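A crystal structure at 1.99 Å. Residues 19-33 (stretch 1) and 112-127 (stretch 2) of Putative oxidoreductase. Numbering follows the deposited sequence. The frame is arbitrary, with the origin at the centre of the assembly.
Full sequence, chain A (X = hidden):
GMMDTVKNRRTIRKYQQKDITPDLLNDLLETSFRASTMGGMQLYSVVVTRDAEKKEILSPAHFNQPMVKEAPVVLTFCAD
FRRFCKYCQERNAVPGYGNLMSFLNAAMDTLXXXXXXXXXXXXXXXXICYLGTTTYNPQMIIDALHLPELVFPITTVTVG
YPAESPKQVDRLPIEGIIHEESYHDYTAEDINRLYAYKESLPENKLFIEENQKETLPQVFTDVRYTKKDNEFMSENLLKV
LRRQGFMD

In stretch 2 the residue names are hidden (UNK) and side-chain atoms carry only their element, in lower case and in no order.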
# COMPACT_ATOMS: atom_id res chain seq x y z
N ASP A 19 -14.80 17.72 -15.96
CA ASP A 19 -14.94 16.30 -15.71
C ASP A 19 -13.73 15.52 -16.23
O ASP A 19 -12.98 16.01 -17.05
CB ASP A 19 -16.25 15.81 -16.35
CG ASP A 19 -16.75 14.49 -15.73
OD1 ASP A 19 -16.23 14.01 -14.69
OD2 ASP A 19 -17.70 13.93 -16.30
N ILE A 20 -13.51 14.33 -15.66
CA ILE A 20 -12.49 13.41 -16.14
C ILE A 20 -13.30 12.49 -17.07
O ILE A 20 -14.30 11.93 -16.65
CB ILE A 20 -11.83 12.61 -14.97
CG1 ILE A 20 -11.26 13.58 -13.89
CG2 ILE A 20 -10.75 11.64 -15.52
CD1 ILE A 20 -10.67 12.89 -12.64
N THR A 21 -12.90 12.35 -18.32
CA THR A 21 -13.64 11.47 -19.22
C THR A 21 -13.52 10.01 -18.79
O THR A 21 -12.55 9.61 -18.13
CB THR A 21 -13.12 11.52 -20.66
OG1 THR A 21 -11.77 11.03 -20.69
CG2 THR A 21 -13.18 12.94 -21.25
N PRO A 22 -14.53 9.20 -19.14
CA PRO A 22 -14.37 7.75 -18.93
C PRO A 22 -13.10 7.20 -19.62
O PRO A 22 -12.37 6.43 -19.02
CB PRO A 22 -15.66 7.16 -19.54
CG PRO A 22 -16.67 8.28 -19.43
CD PRO A 22 -15.88 9.55 -19.64
N ASP A 23 -12.82 7.60 -20.87
CA ASP A 23 -11.62 7.10 -21.57
C ASP A 23 -10.36 7.28 -20.71
O ASP A 23 -9.58 6.33 -20.54
CB ASP A 23 -11.40 7.77 -22.95
CG ASP A 23 -12.36 7.25 -24.06
OD1 ASP A 23 -13.26 6.46 -23.74
OD2 ASP A 23 -12.20 7.66 -25.26
N LEU A 24 -10.20 8.47 -20.15
CA LEU A 24 -9.03 8.81 -19.31
C LEU A 24 -9.05 8.08 -17.97
O LEU A 24 -8.07 7.43 -17.62
CB LEU A 24 -8.87 10.35 -19.11
CG LEU A 24 -7.66 10.79 -18.26
CD1 LEU A 24 -6.36 10.25 -18.85
CD2 LEU A 24 -7.60 12.29 -18.10
N LEU A 25 -10.12 8.20 -17.20
CA LEU A 25 -10.20 7.46 -15.96
C LEU A 25 -9.96 5.94 -16.18
O LEU A 25 -9.16 5.33 -15.50
CB LEU A 25 -11.54 7.70 -15.24
CG LEU A 25 -11.50 7.20 -13.81
CD1 LEU A 25 -10.50 7.96 -12.88
CD2 LEU A 25 -12.94 7.26 -13.24
N ASN A 26 -10.64 5.34 -17.13
CA ASN A 26 -10.46 3.92 -17.37
C ASN A 26 -9.08 3.57 -17.85
O ASN A 26 -8.59 2.50 -17.52
CB ASN A 26 -11.49 3.40 -18.37
CG ASN A 26 -12.91 3.38 -17.83
OD1 ASN A 26 -13.16 3.31 -16.61
ND2 ASN A 26 -13.86 3.44 -18.74
N ASP A 27 -8.44 4.45 -18.61
CA ASP A 27 -7.08 4.18 -19.11
C ASP A 27 -6.08 4.21 -17.94
O ASP A 27 -5.24 3.35 -17.83
CB ASP A 27 -6.69 5.17 -20.20
CG ASP A 27 -5.52 4.69 -21.08
OD1 ASP A 27 -5.22 3.47 -21.14
OD2 ASP A 27 -4.90 5.56 -21.74
N LEU A 28 -6.21 5.21 -17.07
CA LEU A 28 -5.39 5.34 -15.87
C LEU A 28 -5.60 4.13 -14.97
O LEU A 28 -4.64 3.55 -14.53
CB LEU A 28 -5.76 6.62 -15.09
CG LEU A 28 -5.40 7.95 -15.76
CD1 LEU A 28 -6.04 9.10 -14.95
CD2 LEU A 28 -3.91 8.08 -15.87
N LEU A 29 -6.85 3.75 -14.70
CA LEU A 29 -7.13 2.57 -13.88
C LEU A 29 -6.59 1.29 -14.56
O LEU A 29 -5.85 0.56 -13.93
CB LEU A 29 -8.62 2.48 -13.54
CG LEU A 29 -9.18 3.52 -12.55
CD1 LEU A 29 -10.65 3.63 -12.68
CD2 LEU A 29 -8.78 3.20 -11.10
N GLU A 30 -6.86 1.07 -15.84
CA GLU A 30 -6.39 -0.13 -16.49
C GLU A 30 -4.87 -0.25 -16.35
O GLU A 30 -4.36 -1.34 -16.11
CB GLU A 30 -6.78 -0.16 -17.97
CG GLU A 30 -6.44 -1.48 -18.63
CD GLU A 30 -6.85 -1.56 -20.09
OE1 GLU A 30 -7.40 -0.59 -20.65
OE2 GLU A 30 -6.63 -2.62 -20.67
N THR A 31 -4.17 0.87 -16.52
CA THR A 31 -2.71 0.91 -16.37
C THR A 31 -2.34 0.71 -14.90
O THR A 31 -1.45 -0.04 -14.58
CB THR A 31 -2.08 2.20 -16.96
OG1 THR A 31 -2.52 2.42 -18.31
CG2 THR A 31 -0.57 2.08 -16.97
N SER A 32 -3.05 1.34 -13.98
CA SER A 32 -2.71 1.13 -12.59
C SER A 32 -2.76 -0.36 -12.23
O SER A 32 -1.95 -0.83 -11.43
CB SER A 32 -3.60 1.95 -11.67
OG SER A 32 -4.88 1.39 -11.55
N PHE A 33 -3.66 -1.10 -12.86
CA PHE A 33 -3.85 -2.51 -12.54
C PHE A 33 -2.67 -3.36 -12.98
O PHE A 33 -2.59 -4.52 -12.61
CB PHE A 33 -5.16 -3.09 -13.09
CG PHE A 33 -6.41 -2.35 -12.69
CD1 PHE A 33 -6.48 -1.61 -11.53
CD2 PHE A 33 -7.56 -2.45 -13.48
CE1 PHE A 33 -7.66 -0.96 -11.17
CE2 PHE A 33 -8.69 -1.79 -13.14
CZ PHE A 33 -8.75 -1.03 -11.98
N UNK A 112 -1.04 -0.79 -3.73
CA UNK A 112 -0.11 -0.71 -4.89
C UNK A 112 -0.79 -0.15 -6.12
O UNK A 112 -0.23 0.68 -6.82
c UNK A 112 1.89 -3.97 -4.55
c UNK A 112 2.01 -1.98 -3.08
c UNK A 112 0.46 -2.09 -5.18
c UNK A 112 1.76 -2.48 -4.49
N UNK A 113 -2.00 -0.62 -6.39
CA UNK A 113 -2.82 -0.07 -7.47
C UNK A 113 -3.15 1.41 -7.23
O UNK A 113 -2.99 2.25 -8.12
c UNK A 113 -3.91 -2.23 -8.18
c UNK A 113 -4.17 -0.86 -7.64
c UNK A 113 -5.11 -0.13 -8.52
N UNK A 114 -3.64 1.73 -6.04
CA UNK A 114 -4.04 3.07 -5.73
C UNK A 114 -2.98 4.07 -5.94
O UNK A 114 -3.22 5.14 -6.51
c UNK A 114 -4.59 3.16 -4.28
N UNK A 115 -1.78 3.74 -5.47
CA UNK A 115 -0.64 4.62 -5.66
C UNK A 115 -0.10 4.60 -7.09
O UNK A 115 0.40 5.60 -7.54
c UNK A 115 0.46 4.27 -4.67
n UNK A 115 2.03 7.51 -5.13
c UNK A 115 1.28 6.67 -4.48
c UNK A 115 1.64 5.20 -4.70
o UNK A 115 0.38 7.04 -3.73
N UNK A 116 -0.24 3.50 -7.82
CA UNK A 116 0.18 3.49 -9.23
C UNK A 116 -0.78 4.43 -9.94
O UNK A 116 -0.37 5.30 -10.69
o UNK A 116 1.05 1.22 -9.10
c UNK A 116 0.74 2.15 -11.28
c UNK A 116 0.20 2.08 -9.87
N UNK A 117 -2.06 4.31 -9.65
CA UNK A 117 -3.06 5.21 -10.22
C UNK A 117 -2.76 6.66 -9.91
O UNK A 117 -2.72 7.46 -10.84
c UNK A 117 -4.48 4.89 -9.71
c UNK A 117 -5.82 6.93 -9.17
c UNK A 117 -6.02 5.96 -11.35
c UNK A 117 -6.89 6.99 -11.72
c UNK A 117 -5.47 5.93 -10.08
c UNK A 117 -7.22 7.98 -10.78
c UNK A 117 -6.68 7.95 -9.53
N UNK A 118 -2.58 7.00 -8.63
CA UNK A 118 -2.29 8.39 -8.22
C UNK A 118 -1.09 8.99 -8.97
O UNK A 118 -1.13 10.12 -9.39
c UNK A 118 -2.08 8.51 -6.74
s UNK A 118 -3.63 8.32 -5.87
N UNK A 119 -0.04 8.21 -9.13
CA UNK A 119 1.14 8.60 -9.89
C UNK A 119 0.87 8.83 -11.38
O UNK A 119 1.40 9.77 -12.01
c UNK A 119 2.20 7.51 -9.74
o UNK A 119 2.47 7.33 -8.34
c UNK A 119 3.46 7.87 -10.45
N UNK A 120 0.07 7.96 -11.96
CA UNK A 120 -0.32 8.06 -13.36
C UNK A 120 -1.26 9.25 -13.54
O UNK A 120 -1.13 9.99 -14.50
c UNK A 120 -0.96 6.77 -13.85
c UNK A 120 1.01 5.79 -15.17
c UNK A 120 0.02 5.60 -14.04
c UNK A 120 -0.76 4.33 -14.26
N UNK A 121 -2.18 9.43 -12.61
CA UNK A 121 -3.13 10.52 -12.62
C UNK A 121 -2.38 11.85 -12.57
O UNK A 121 -2.57 12.74 -13.39
c UNK A 121 -4.13 10.37 -11.45
N UNK A 122 -1.46 11.97 -11.64
CA UNK A 122 -0.64 13.19 -11.55
C UNK A 122 0.20 13.43 -12.79
O UNK A 122 0.34 14.56 -13.23
c UNK A 122 0.14 13.21 -7.73
c UNK A 122 0.19 13.18 -10.29
o UNK A 122 1.29 12.74 -7.78
c UNK A 122 -0.67 13.33 -9.03
o UNK A 122 -0.37 13.58 -6.67
N UNK A 123 0.71 12.37 -13.39
CA UNK A 123 1.47 12.48 -14.62
C UNK A 123 0.56 12.99 -15.75
O UNK A 123 1.03 13.73 -16.63
o UNK A 123 4.50 12.28 -14.48
c UNK A 123 3.15 11.17 -16.10
o UNK A 123 5.28 12.20 -16.52
c UNK A 123 2.06 11.12 -15.01
c UNK A 123 4.39 11.94 -15.67
N UNK A 124 -0.73 12.60 -15.71
CA UNK A 124 -1.75 13.06 -16.65
C UNK A 124 -2.26 14.48 -16.32
O UNK A 124 -3.18 14.97 -16.95
c UNK A 124 -2.92 12.08 -16.71
N UNK A 125 -1.68 15.16 -15.35
CA UNK A 125 -2.10 16.54 -15.07
C UNK A 125 -3.23 16.64 -14.06
O UNK A 125 -3.75 17.70 -13.82
N UNK A 126 -3.62 15.53 -13.46
CA UNK A 126 -4.69 15.60 -12.44
C UNK A 126 -4.10 15.79 -11.03
O UNK A 126 -2.90 15.69 -10.80
c UNK A 126 -6.59 12.48 -13.89
c UNK A 126 -7.54 14.80 -13.94
c UNK A 126 -6.28 14.00 -13.79
c UNK A 126 -5.53 14.34 -12.50
N UNK A 127 -4.96 16.14 -10.08
CA UNK A 127 -4.55 16.29 -8.70
C UNK A 127 -5.37 15.26 -7.92
O UNK A 127 -6.53 15.01 -8.22

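Position 112 carries four carbons, forked at the second, and touches nothing on stretch 1; the fork one carbon beyond CB marks Leu 112, a buried apolar residue. At 113 three carbons branch at CB. One methyl lies 3.4 Å from Ser 32 OG and 3.6 Å from Phe 33 CD1, at the edge of that ring. This is Val 113, whose small, branched apolar side chain packs against both.

Position 114 has one carbon, on a CA-to-CB bond that points away from stretch 1: Ala 114, a small side chain in a buried place. Position 115 has three carbons, the last bearing an oxygen and a nitrogen, the amide of Gln 115; its CA-to-CB bond too points away, and its oxygen is hydrogen-bonded elsewhere in the structure. At 116, CB carries one oxygen and one carbon, a methyl 3.8 Å from Ser 32 CA. This is Thr 116, whose OG1 donates to Leu 112 O (2.7 Å), which settles the hydroxyl within a buried helix.

Position 117 shows one carbon and then a six-carbon ring with no oxygen. The ring is a knob among Leu 25, Leu 28, Leu 29 and Ser 32, with one ring carbon 3.6 Å from Leu 28 CB and another 3.9 Å from Leu 25 CD1. This is Phe 117: a broad apolar group can touch several leucines at once.

Position 118, a carbon and then a sulfur, on a CA-to-CB bond that points away from stretch 1, is Cys 118, another small buried side chain. Position 119, with an oxygen and a carbon on CB, is Thr 119; its OG1 donates to Gln 115 O (2.8 Å). Position 120 has four carbons, forked at the second; one end methyl lies 3.5 Å from Thr 31 CG2. This is Leu 120. At 121 the single carbon, CB, lies 4.2 Å from Leu 28 CD1: Ala 121. Positions 122 and 123 each have three carbons ending in two oxygens. These are Glu 122 and Glu 123, partly exposed, their carboxylates clear of stretch 1.

At 124 one carbon lies 4.2 Å from Leu 28 CD2: Ala 124, the first residue to leave helical angles. Position 125 has no side chain; its positive phi of 89° would jam a CB against the preceding carbonyl, so Gly 125 suits the turn. Position 126 has four carbons, forked at the second; one end methyl lies 3.6 Å from Leu 28 CD1, the other 3.9 Å from Ile 20 CD1. This is Leu 126, apolar and long enough for both. Position 127, again bare, is Gly 127.

The helices cross at 134°, their axes 8.4 Å apart at closest approach. No hydrogen bond links the stretches; packing joins them, with the Phe 117 ring seated among four residues of helix 22-32 and Leu 28 reaching Leu 120, Ala 121, Ala 124 and Leu 126.

Stretch 2 112-127: LVAQTFCTLAEEAGLG
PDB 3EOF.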